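Long-range contact in ferrichrome-binding protein (Bacillus subtilis subsp. subtilis, PDB 3G9Q), which binds iron(3+)-hydroxamate complexes such as ferrichrome and delivers them to the membrane permease of the FhuCBGD ABC transporter for import: residues N45-G50 with P255-G260. Residues are numbered along the deposited sequence; the frame is centred on the assembly and turned at random.
Sequences NPYYKG and PISLEG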
loop_
_atom_site.group_PDB
_atom_site.type_symbol
_atom_site.label_atom_id
_atom_site.label_comp_id
_atom_site.label_asym_id
_atom_site.label_seq_id
_atom_site.Cartn_x
_atom_site.Cartn_y
_atom_site.Cartn_z
ATOM N N ASN A 45 7.020 -8.862 0.864
ATOM C CA ASN A 45 5.613 -8.475 0.938
ATOM C C ASN A 45 4.734 -9.726 1.019
ATOM O O ASN A 45 4.808 -10.594 0.168
ATOM C CB ASN A 45 5.248 -7.646 -0.283
ATOM C CG ASN A 45 3.852 -7.086 -0.204
ATOM O OD1 ASN A 45 3.167 -7.216 0.812
ATOM N ND2 ASN A 45 3.420 -6.449 -1.282
ATOM N N PRO A 46 3.893 -9.833 2.051
ATOM C CA PRO A 46 3.040 -11.011 2.175
ATOM C C PRO A 46 2.061 -11.175 1.030
ATOM O O PRO A 46 1.560 -12.274 0.789
ATOM C CB PRO A 46 2.337 -10.788 3.506
ATOM C CG PRO A 46 2.242 -9.292 3.576
ATOM C CD PRO A 46 3.628 -8.886 3.143
ATOM N N TYR A 47 1.780 -10.103 0.308
ATOM C CA TYR A 47 0.840 -10.238 -0.789
ATOM C C TYR A 47 1.545 -10.698 -2.073
ATOM O O TYR A 47 0.902 -11.056 -3.066
ATOM C CB TYR A 47 0.070 -8.918 -0.989
ATOM C CG TYR A 47 -0.736 -8.499 0.225
ATOM C CD1 TYR A 47 -0.673 -7.189 0.710
ATOM C CD2 TYR A 47 -1.531 -9.422 0.921
ATOM C CE1 TYR A 47 -1.371 -6.805 1.853
ATOM C CE2 TYR A 47 -2.236 -9.048 2.072
ATOM C CZ TYR A 47 -2.144 -7.734 2.533
ATOM O OH TYR A 47 -2.803 -7.348 3.687
ATOM N N TYR A 48 2.876 -10.712 -2.032
ATOM C CA TYR A 48 3.685 -11.136 -3.178
ATOM C C TYR A 48 4.203 -12.565 -2.984
ATOM O O TYR A 48 3.581 -13.527 -3.439
ATOM C CB TYR A 48 4.889 -10.198 -3.375
ATOM C CG TYR A 48 4.594 -8.796 -3.893
ATOM C CD1 TYR A 48 5.571 -7.799 -3.809
ATOM C CD2 TYR A 48 3.371 -8.468 -4.492
ATOM C CE1 TYR A 48 5.355 -6.519 -4.301
ATOM C CE2 TYR A 48 3.143 -7.169 -4.994
ATOM C CZ TYR A 48 4.150 -6.205 -4.893
ATOM O OH TYR A 48 3.986 -4.938 -5.401
ATOM N N LYS A 49 5.347 -12.691 -2.306
ATOM C CA LYS A 49 5.962 -13.997 -2.046
ATOM C C LYS A 49 4.875 -15.004 -1.692
ATOM O O LYS A 49 5.030 -16.211 -1.899
ATOM C CB LYS A 49 6.997 -13.889 -0.906
ATOM C CG LYS A 49 6.431 -13.519 0.469
ATOM C CD LYS A 49 7.540 -13.268 1.499
ATOM C CE LYS A 49 8.334 -14.530 1.861
ATOM N NZ LYS A 49 9.121 -15.116 0.733
ATOM N N GLY A 50 3.770 -14.475 -1.169
ATOM C CA GLY A 50 2.632 -15.292 -0.798
ATOM C C GLY A 50 2.281 -16.305 -1.873
ATOM O O GLY A 50 1.720 -17.357 -1.570
ATOM N N PRO A 255 -2.118 -2.761 -7.320
ATOM C CA PRO A 255 -3.349 -3.558 -7.479
ATOM C C PRO A 255 -3.433 -4.846 -6.647
ATOM O O PRO A 255 -4.497 -5.190 -6.109
ATOM C CB PRO A 255 -3.389 -3.839 -8.977
ATOM C CG PRO A 255 -2.742 -2.618 -9.561
ATOM C CD PRO A 255 -1.554 -2.404 -8.635
ATOM N N ILE A 256 -2.324 -5.572 -6.554
ATOM C CA ILE A 256 -2.305 -6.804 -5.771
ATOM C C ILE A 256 -2.334 -6.523 -4.267
ATOM O O ILE A 256 -3.064 -7.177 -3.526
ATOM C CB ILE A 256 -1.051 -7.628 -6.038
ATOM C CG1 ILE A 256 -0.952 -7.943 -7.523
ATOM C CG2 ILE A 256 -1.078 -8.885 -5.157
ATOM C CD1 ILE A 256 0.393 -8.504 -7.971
ATOM N N SER A 257 -1.510 -5.575 -3.825
ATOM C CA SER A 257 -1.435 -5.221 -2.417
ATOM C C SER A 257 -2.752 -4.624 -1.934
ATOM O O SER A 257 -3.201 -4.897 -0.812
ATOM C CB SER A 257 -0.310 -4.218 -2.168
ATOM O OG SER A 257 0.965 -4.818 -2.295
ATOM N N LEU A 258 -3.359 -3.801 -2.786
ATOM C CA LEU A 258 -4.629 -3.167 -2.468
ATOM C C LEU A 258 -5.684 -4.245 -2.245
ATOM O O LEU A 258 -6.490 -4.154 -1.316
ATOM C CB LEU A 258 -5.057 -2.216 -3.597
ATOM C CG LEU A 258 -4.257 -0.912 -3.756
ATOM C CD1 LEU A 258 -4.805 -0.098 -4.918
ATOM C CD2 LEU A 258 -4.324 -0.111 -2.461
ATOM N N GLU A 259 -5.681 -5.273 -3.092
ATOM C CA GLU A 259 -6.638 -6.359 -2.935
ATOM C C GLU A 259 -6.414 -7.065 -1.605
ATOM O O GLU A 259 -7.365 -7.308 -0.862
ATOM C CB GLU A 259 -6.522 -7.361 -4.087
ATOM C CG GLU A 259 -7.414 -7.017 -5.279
ATOM C CD GLU A 259 -7.407 -8.089 -6.362
ATOM O OE1 GLU A 259 -6.462 -8.120 -7.187
ATOM O OE2 GLU A 259 -8.348 -8.902 -6.372
ATOM N N GLY A 260 -5.158 -7.384 -1.302
ATOM C CA GLY A 260 -4.840 -8.045 -0.048
ATOM C C GLY A 260 -5.185 -7.204 1.173
ATOM O O GLY A 260 -5.659 -7.724 2.192
#
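Tyr-47 lays one face of its ring against Gly-260, in the second turn of helix 255-270 in this two-lobed binding protein of the solute-binding protein 8 family. The tyrosine comes from the loop that follows strand 35-37, so the contact ties that loop to the last helix of the chain. With CG of Tyr-47 anti to its own carbonyl carbon (chi1 -61°), CG itself comes within 4.1 Å of Gly-260 CA. The CH-pi contact puts Gly-260 CA 3.7 Å from the ring centroid, displaced toward the CD2-CE2 rim. Ring atom CD1 of Tyr-47 lies 3.7 Å from Ser-257 O. A CB modelled on Gly-260 would come too close to Tyr-47 CD2, consistent with a glycine under the ring. Replacing Tyr-47 with an alanine would probably leave Gly-260 CA without its aromatic cover and open a gap beside the backbone of Ser-257. The backbone O of Tyr-47 meets Ile-256 CG2 at 3.6 Å. Asn-45 supplies the polar link: CG is anti to the backbone N (chi1 -174°), and ND2 donates to Ser-257 OG at 3.1 Å, with OG in the amide plane. Ser-257 OG is also hydrogen-bonded to Asp-254 OD1. The amide's OD1 takes a weak bond from Tyr-47 N. Tyr-48, whose hydroxyl bonds Gly-26 N, has its ring under the steeply turned amide's ND2 end, Asn-45 ND2 sitting 3.4 Å above the ring plane and over its centre.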